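Local coordinates for protein glutathione transferase gst1-6 (Anopheles dirus, PDB 1V2A) that probably catalyses the conjugation of glutathione to halide-bearing and other electrophilic compounds as a homodimeric Delta-class glutathione transferase, at residues Ile16-Lys21 with Met188-Phe194; Trp62-Ala66 with Leu96-Ile100; Arg142-Ala146 with Trp180-Val184. All blocks are in the same frame, centred on the assembly; numbering follows the deposited sequence.

Contact 1 of 3, residues Ile16-Lys21 with Met188-Phe194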
# COMPACT_ATOMS: atom_id res chain seq x y z
N ILE B 16 16.76 -6.28 -0.05
CA ILE B 16 18.11 -6.67 0.32
C ILE B 16 18.04 -7.88 1.26
O ILE B 16 18.66 -8.91 1.02
CB ILE B 16 18.84 -5.51 1.06
CG1 ILE B 16 19.06 -4.34 0.11
CG2 ILE B 16 20.15 -6.01 1.64
CD1 ILE B 16 19.88 -4.67 -1.13
N LEU B 17 17.28 -7.75 2.34
CA LEU B 17 17.14 -8.83 3.30
C LEU B 17 16.54 -10.07 2.65
O LEU B 17 17.07 -11.18 2.77
CB LEU B 17 16.26 -8.37 4.47
CG LEU B 17 16.93 -8.03 5.82
CD1 LEU B 17 18.38 -7.66 5.63
CD2 LEU B 17 16.17 -6.90 6.49
N LEU B 18 15.43 -9.88 1.95
CA LEU B 18 14.77 -10.99 1.28
C LEU B 18 15.78 -11.68 0.37
O LEU B 18 15.89 -12.91 0.37
CB LEU B 18 13.57 -10.47 0.48
CG LEU B 18 12.66 -11.45 -0.26
CD1 LEU B 18 13.37 -11.98 -1.50
CD2 LEU B 18 12.25 -12.58 0.68
N ALA B 19 16.53 -10.89 -0.39
CA ALA B 19 17.53 -11.43 -1.31
C ALA B 19 18.47 -12.40 -0.61
O ALA B 19 18.77 -13.48 -1.13
CB ALA B 19 18.33 -10.29 -1.95
N LYS B 20 18.94 -12.00 0.58
CA LYS B 20 19.87 -12.82 1.35
C LYS B 20 19.22 -14.12 1.80
O LYS B 20 19.84 -15.17 1.76
CB LYS B 20 20.35 -12.05 2.59
CG LYS B 20 21.01 -10.71 2.28
CD LYS B 20 21.67 -10.12 3.53
CE LYS B 20 22.22 -8.73 3.25
NZ LYS B 20 23.13 -8.70 2.07
N LYS B 21 17.98 -14.02 2.23
CA LYS B 21 17.24 -15.18 2.70
C LYS B 21 17.01 -16.25 1.63
O LYS B 21 16.91 -17.42 1.96
CB LYS B 21 15.88 -14.74 3.26
CG LYS B 21 15.72 -14.86 4.77
CD LYS B 21 15.58 -16.31 5.20
CE LYS B 21 15.16 -16.41 6.65
NZ LYS B 21 15.02 -17.81 7.12
N MET B 188 17.32 -13.37 10.02
CA MET B 188 17.85 -12.74 8.81
C MET B 188 19.33 -13.12 8.75
O MET B 188 20.07 -12.89 9.71
CB MET B 188 17.70 -11.21 8.87
CG MET B 188 16.28 -10.70 9.00
SD MET B 188 15.26 -10.97 7.53
CE MET B 188 14.31 -12.44 8.01
N PRO B 189 19.78 -13.72 7.64
CA PRO B 189 21.18 -14.13 7.47
C PRO B 189 22.20 -13.00 7.65
O PRO B 189 22.19 -12.02 6.90
CB PRO B 189 21.20 -14.70 6.05
CG PRO B 189 19.80 -15.25 5.91
CD PRO B 189 18.97 -14.14 6.49
N ASP B 190 23.08 -13.15 8.64
CA ASP B 190 24.11 -12.15 8.94
C ASP B 190 23.51 -10.77 9.14
O ASP B 190 23.89 -9.81 8.46
CB ASP B 190 25.14 -12.07 7.80
CG ASP B 190 25.76 -13.41 7.47
OD1 ASP B 190 26.11 -14.15 8.41
OD2 ASP B 190 25.92 -13.70 6.27
N TYR B 191 22.57 -10.65 10.08
CA TYR B 191 21.92 -9.37 10.32
C TYR B 191 22.86 -8.28 10.84
O TYR B 191 22.96 -7.20 10.24
CB TYR B 191 20.78 -9.53 11.31
CG TYR B 191 19.95 -8.28 11.42
CD1 TYR B 191 19.13 -7.87 10.37
CD2 TYR B 191 20.00 -7.48 12.56
CE1 TYR B 191 18.38 -6.70 10.45
CE2 TYR B 191 19.26 -6.31 12.65
CZ TYR B 191 18.44 -5.92 11.59
OH TYR B 191 17.67 -4.78 11.71
N GLU B 192 23.54 -8.56 11.95
CA GLU B 192 24.47 -7.61 12.55
C GLU B 192 25.35 -6.97 11.49
O GLU B 192 25.66 -5.78 11.55
CB GLU B 192 25.34 -8.32 13.59
CG GLU B 192 25.91 -7.40 14.67
CD GLU B 192 24.84 -6.82 15.58
OE1 GLU B 192 24.07 -7.61 16.17
OE2 GLU B 192 24.77 -5.58 15.72
N GLU B 193 25.75 -7.76 10.50
CA GLU B 193 26.59 -7.25 9.43
C GLU B 193 25.81 -6.29 8.55
O GLU B 193 26.35 -5.29 8.09
CB GLU B 193 27.14 -8.40 8.58
CG GLU B 193 28.08 -7.93 7.49
CD GLU B 193 29.20 -7.06 8.03
OE1 GLU B 193 30.04 -7.57 8.80
OE2 GLU B 193 29.24 -5.85 7.68
N PHE B 194 24.54 -6.61 8.30
CA PHE B 194 23.67 -5.76 7.49
C PHE B 194 23.51 -4.45 8.24
O PHE B 194 23.76 -3.37 7.70
CB PHE B 194 22.30 -6.42 7.31
CG PHE B 194 21.27 -5.52 6.68
CD1 PHE B 194 21.39 -5.11 5.35
CD2 PHE B 194 20.19 -5.06 7.41
CE1 PHE B 194 20.46 -4.25 4.77
CE2 PHE B 194 19.25 -4.20 6.85
CZ PHE B 194 19.39 -3.79 5.53
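Leu17 is the bump at the middle of this contact, and the hollow it enters is lined by Met188 and Phe194. Its CD1 methyl sits squarely over one face of the Phe194 ring, 3.6 Å from the centroid and 10° off the ring normal, a clear CH-pi contact, while Leu17 CG lies 3.8 Å from Met188 SD. Ile16 extends the apolar patch one residue back along the helix: its CG2 comes within 3.6 Å of Phe194 CE1, while its CG1-CD1 branch leads away. On the solvent side Pro189 forms a second bump. Lys21 packs its stem on the ring, CG 3.7 Å from Pro189 CD; the Lys20 stem runs past Pro189, CD 3.9 Å from Pro189 O, to bring CE 4.3 Å from Phe194 CD1. Ile155 of helix 152-162 touches both Leu17 and Met188 and so backs the hollow. The contact thus fits helix 13-22 of the thioredoxin-like domain against the turn that starts helix 191-206, part of the interface between the subunit's two domains. With neither a hydrogen bond nor a salt bridge between the segments, the fit relies on shape and apolar burial, the lysines contributing hydrocarbon rather than charge.

Contact 2 of 3, residues Trp62-Ala66 with Leu96-Ile100. With GTS (glutathione sulfonic acid), chain F.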
# COMPACT_ATOMS: atom_id res chain seq x y z
N TRP B 62 8.94 -1.59 -9.40
CA TRP B 62 9.20 -0.69 -8.28
C TRP B 62 8.13 -0.80 -7.21
O TRP B 62 7.08 -1.40 -7.43
CB TRP B 62 9.43 0.75 -8.75
CG TRP B 62 8.25 1.55 -9.19
CD1 TRP B 62 7.49 2.38 -8.42
CD2 TRP B 62 7.73 1.65 -10.52
NE1 TRP B 62 6.54 3.00 -9.19
CE2 TRP B 62 6.67 2.58 -10.48
CE3 TRP B 62 8.08 1.07 -11.74
CZ2 TRP B 62 5.93 2.92 -11.62
CZ3 TRP B 62 7.35 1.40 -12.87
CH2 TRP B 62 6.29 2.32 -12.81
N GLU B 63 8.42 -0.23 -6.05
CA GLU B 63 7.58 -0.29 -4.86
C GLU B 63 8.16 -1.51 -4.16
O GLU B 63 7.96 -2.64 -4.62
CB GLU B 63 6.09 -0.56 -5.16
CG GLU B 63 5.23 0.64 -5.57
CD GLU B 63 5.17 1.73 -4.52
OE1 GLU B 63 5.06 1.43 -3.31
OE2 GLU B 63 5.21 2.91 -4.92
N SER B 64 8.89 -1.27 -3.08
CA SER B 64 9.52 -2.31 -2.29
C SER B 64 8.64 -3.54 -2.12
O SER B 64 9.11 -4.67 -2.06
CB SER B 64 9.88 -1.74 -0.91
OG SER B 64 8.72 -1.33 -0.18
N TYR B 65 7.34 -3.30 -2.05
CA TYR B 65 6.39 -4.39 -1.86
C TYR B 65 6.19 -5.20 -3.14
O TYR B 65 6.06 -6.42 -3.09
CB TYR B 65 5.05 -3.83 -1.39
CG TYR B 65 5.20 -2.90 -0.21
CD1 TYR B 65 5.46 -1.55 -0.40
CD2 TYR B 65 5.11 -3.38 1.09
CE1 TYR B 65 5.63 -0.70 0.70
CE2 TYR B 65 5.28 -2.53 2.19
CZ TYR B 65 5.54 -1.20 1.98
OH TYR B 65 5.77 -0.37 3.06
N ALA B 66 6.15 -4.51 -4.27
CA ALA B 66 5.97 -5.19 -5.54
C ALA B 66 7.26 -5.95 -5.86
O ALA B 66 7.21 -7.07 -6.36
CB ALA B 66 5.63 -4.18 -6.65
N LEU B 96 0.80 -5.95 5.01
CA LEU B 96 1.65 -5.20 4.09
C LEU B 96 1.01 -3.84 3.80
O LEU B 96 1.71 -2.83 3.70
CB LEU B 96 1.86 -5.96 2.78
CG LEU B 96 2.74 -7.22 2.77
CD1 LEU B 96 2.68 -7.88 1.39
CD2 LEU B 96 4.18 -6.88 3.12
N PHE B 97 -0.31 -3.80 3.64
CA PHE B 97 -0.98 -2.54 3.37
C PHE B 97 -1.06 -1.71 4.64
O PHE B 97 -1.23 -0.49 4.59
CB PHE B 97 -2.37 -2.78 2.76
CG PHE B 97 -2.31 -3.15 1.30
CD1 PHE B 97 -2.27 -4.48 0.90
CD2 PHE B 97 -2.21 -2.16 0.33
CE1 PHE B 97 -2.14 -4.82 -0.45
CE2 PHE B 97 -2.08 -2.49 -1.02
CZ PHE B 97 -2.04 -3.83 -1.41
N PHE B 98 -0.90 -2.39 5.76
CA PHE B 98 -0.87 -1.75 7.07
C PHE B 98 0.46 -0.99 7.15
O PHE B 98 0.53 0.13 7.66
CB PHE B 98 -0.92 -2.81 8.16
CG PHE B 98 -0.49 -2.32 9.51
CD1 PHE B 98 -1.31 -1.49 10.26
CD2 PHE B 98 0.76 -2.66 10.02
CE1 PHE B 98 -0.90 -1.01 11.50
CE2 PHE B 98 1.18 -2.19 11.25
CZ PHE B 98 0.36 -1.37 11.99
N ASP B 99 1.50 -1.62 6.62
CA ASP B 99 2.84 -1.06 6.63
C ASP B 99 2.95 0.21 5.81
O ASP B 99 3.30 1.27 6.32
CB ASP B 99 3.83 -2.09 6.10
CG ASP B 99 5.27 -1.67 6.31
OD1 ASP B 99 5.63 -1.36 7.46
OD2 ASP B 99 6.04 -1.66 5.33
N ILE B 100 2.66 0.10 4.52
CA ILE B 100 2.78 1.24 3.64
C ILE B 100 1.80 2.36 3.96
O ILE B 100 2.18 3.54 3.91
CB ILE B 100 2.62 0.83 2.16
CG1 ILE B 100 3.01 2.00 1.27
CG2 ILE B 100 1.18 0.41 1.86
CD1 ILE B 100 2.92 1.73 -0.22
N1 GTS F . 6.46 3.10 -1.61
CA1 GTS F . 7.79 3.18 -2.13
C1 GTS F . 8.39 1.81 -1.92
O11 GTS F . 9.21 1.42 -2.73
O12 GTS F . 8.02 1.11 -0.96
CB1 GTS F . 8.52 4.27 -1.37
CG1 GTS F . 9.98 4.48 -1.82
CD1 GTS F . 10.40 5.94 -1.71
OE1 GTS F . 9.62 6.82 -1.31
N2 GTS F . 11.66 6.16 -2.06
CA2 GTS F . 12.24 7.51 -2.00
C2 GTS F . 12.54 7.99 -3.38
O2 GTS F . 13.03 7.23 -4.22
CB2 GTS F . 13.56 7.60 -1.24
SG2 GTS F . 13.59 7.15 0.52
O1S GTS F . 13.18 5.81 0.77
O2S GTS F . 14.94 7.32 0.94
O3S GTS F . 12.73 8.03 1.27
N3 GTS F . 12.24 9.27 -3.59
CA3 GTS F . 12.49 9.87 -4.87
C3 GTS F . 11.29 10.60 -5.36
O31 GTS F . 11.42 11.17 -6.44
O32 GTS F . 10.27 10.60 -4.66
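Tyr65 dominates this buried contact, with 110 Å² of its surface covered by the helix segment 96-100. Its ring reaches from the first turn of helix 64-75 to helix 86-115, and at its tip the phenol donates a short hydrogen bond, OH to Asp99 OD2 at 2.6 Å. The carboxylate lies at the ring edge, near its plane, as suits an acceptor for a phenolic proton; its other oxygen, Asp99 OD1, is hydrogen-bonded to Thr160, which ties helix 152-162 into the same polar chain. Ile100, second in buried area, packs against the ring with CB 3.6 Å from Tyr65 CZ, and its CD1 extends to 3.8 Å from Glu63 OE1. Leu96, one turn earlier, supports the ring from its CD2, 4.2 Å from Tyr65 CD2. Across the dimer interface, Phe97 of the second subunit stacks with the Tyr65 ring.

Segment 62-66 also binds the gamma-glutamyl end of glutathione sulfonic acid, which Ser9 and Ile51 bond as well. Ser64 gives two bonds to the ligand carboxylate, N to GTS O11 and OG to GTS O12, both 2.7 Å, while Glu63 OE1 accepts one from GTS N1 at 2.8 Å. Glu63 is at the N-cap position and Ser64 opens helix 64-75, so the ligand carboxylate meets the helix at its amino-terminal end. This turn is a general feature of the thioredoxin-like domain of GSTs; its Glu-Ser pair is characteristic of the Delta- and Theta-type G-site, here joined to the helical domain through Tyr65.

Contact 3 of 3, residues Arg142-Ala146 with Trp180-Val184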
# COMPACT_ATOMS: atom_id res chain seq x y z
N ARG B 142 0.27 -13.74 17.50
CA ARG B 142 1.18 -14.71 16.90
C ARG B 142 2.60 -14.23 17.14
O ARG B 142 2.82 -13.06 17.45
CB ARG B 142 0.95 -14.87 15.39
CG ARG B 142 -0.48 -15.09 14.96
CD ARG B 142 -0.53 -15.73 13.57
NE ARG B 142 -1.87 -15.67 12.99
CZ ARG B 142 -2.44 -14.55 12.53
NH1 ARG B 142 -1.80 -13.39 12.59
NH2 ARG B 142 -3.66 -14.60 12.01
N ALA B 143 3.56 -15.14 16.99
CA ALA B 143 4.97 -14.81 17.19
C ALA B 143 5.49 -13.95 16.05
O ALA B 143 6.48 -13.23 16.22
CB ALA B 143 5.79 -16.09 17.30
N TYR B 144 4.84 -14.02 14.90
CA TYR B 144 5.24 -13.24 13.72
C TYR B 144 4.16 -12.27 13.22
O TYR B 144 2.99 -12.38 13.57
CB TYR B 144 5.68 -14.16 12.59
CG TYR B 144 6.84 -15.07 12.97
CD1 TYR B 144 6.61 -16.28 13.61
CD2 TYR B 144 8.15 -14.69 12.69
CE1 TYR B 144 7.68 -17.12 13.97
CE2 TYR B 144 9.22 -15.51 13.05
CZ TYR B 144 8.98 -16.73 13.69
OH TYR B 144 10.03 -17.55 14.03
N ALA B 145 4.59 -11.33 12.37
CA ALA B 145 3.71 -10.30 11.83
C ALA B 145 2.36 -10.74 11.27
O ALA B 145 1.33 -10.15 11.60
CB ALA B 145 4.45 -9.48 10.78
N ALA B 146 2.36 -11.77 10.42
CA ALA B 146 1.12 -12.24 9.81
C ALA B 146 0.88 -13.75 9.87
O ALA B 146 -0.06 -14.25 9.25
CB ALA B 146 1.07 -11.78 8.36
N TRP B 180 9.54 -9.47 19.21
CA TRP B 180 9.37 -9.76 17.79
C TRP B 180 10.58 -9.32 16.98
O TRP B 180 10.98 -10.01 16.03
CB TRP B 180 8.11 -9.07 17.27
CG TRP B 180 7.99 -9.03 15.78
CD1 TRP B 180 7.70 -10.08 14.96
CD2 TRP B 180 8.16 -7.89 14.93
NE1 TRP B 180 7.68 -9.66 13.65
CE2 TRP B 180 7.96 -8.32 13.61
CE3 TRP B 180 8.46 -6.54 15.17
CZ2 TRP B 180 8.06 -7.45 12.51
CZ3 TRP B 180 8.56 -5.68 14.08
CH2 TRP B 180 8.35 -6.14 12.77
N LEU B 181 11.17 -8.18 17.33
CA LEU B 181 12.35 -7.68 16.62
C LEU B 181 13.50 -8.68 16.66
O LEU B 181 14.09 -9.02 15.63
CB LEU B 181 12.83 -6.35 17.22
CG LEU B 181 12.30 -4.99 16.76
CD1 LEU B 181 11.64 -5.11 15.40
CD2 LEU B 181 11.33 -4.44 17.78
N GLU B 182 13.83 -9.14 17.86
CA GLU B 182 14.92 -10.09 18.05
C GLU B 182 14.67 -11.37 17.24
O GLU B 182 15.58 -11.89 16.59
CB GLU B 182 15.06 -10.43 19.53
CG GLU B 182 14.78 -9.26 20.47
CD GLU B 182 15.83 -8.16 20.42
OE1 GLU B 182 16.25 -7.75 19.31
OE2 GLU B 182 16.24 -7.69 21.51
N ARG B 183 13.43 -11.86 17.28
CA ARG B 183 13.04 -13.06 16.56
C ARG B 183 13.34 -12.96 15.07
O ARG B 183 13.99 -13.83 14.49
CB ARG B 183 11.54 -13.35 16.75
CG ARG B 183 11.20 -14.38 17.80
CD ARG B 183 9.78 -14.94 17.62
NE ARG B 183 8.76 -13.94 17.90
CZ ARG B 183 8.48 -13.48 19.12
NH1 ARG B 183 9.16 -13.92 20.16
NH2 ARG B 183 7.54 -12.56 19.28
N VAL B 184 12.85 -11.90 14.45
CA VAL B 184 13.03 -11.70 13.02
C VAL B 184 14.48 -11.52 12.60
O VAL B 184 14.95 -12.17 11.67
CB VAL B 184 12.22 -10.49 12.52
CG1 VAL B 184 12.52 -10.22 11.06
CG2 VAL B 184 10.75 -10.76 12.73
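Trp180 lays its indole beside the backbone of the loop 142-146: CD1 is 3.6 Å from Ala143 O, which sits at the ring edge, and 4.2 Å from Tyr144 CA, while NE1 is 3.7 Å from Ala145 N. That last nitrogen pair shares an acceptor, since Trp180 NE1 and Ala145 N both donate to Asp154 OD1, one carboxylate oxygen thereby joining loop and helix. One turn on, Arg183 reaches the same carbonyl that Trp180 CD1 approaches. Its NE donates to Ala143 O over 2.9 Å, and NH2 adds a weak bond to the same oxygen at 3.3 Å. The guanidinium lies with one face over the methyl of Ala143, CB being 3.7 Å from Arg183 NE. Tyr144 CZ comes to 4.4 Å from Arg183 CD, and its hydroxyl is hydrogen-bonded to Glu187. All of this belongs to the all-helical C-terminal domain. The loop, which follows helix 122-141, lies between helix 175-185 and helix 86-115, whose Arg95 donates a bond to Ala145 O; helix 152-162, to which the loop leads, touches both the loop and helix 175-185 through Leu157, packed on Ala145 and Trp180.

In the fold
Contact 2 is the core of the three, wholly buried and touched by the second subunit, whereas contacts 1 and 3 are only partly buried and lie farther from the chain centre. Contacts 1 and 2 both join the thioredoxin-like domain to the helical one, through helix 13-22 and helix 64-75 respectively; contact 3 stays within the helical domain. Helix 152-162 borders all three. The chemistry follows the place: apolar packing edged by lysine stems in contact 1, a buried tyrosine-aspartate bond beside the ligand in contact 2, and backbone carbonyl capture by an arginine in contact 3. Segments 180-184 and 188-194 follow closely in the chain, yet the centres of contacts 1 and 3 lie about 16 Å apart.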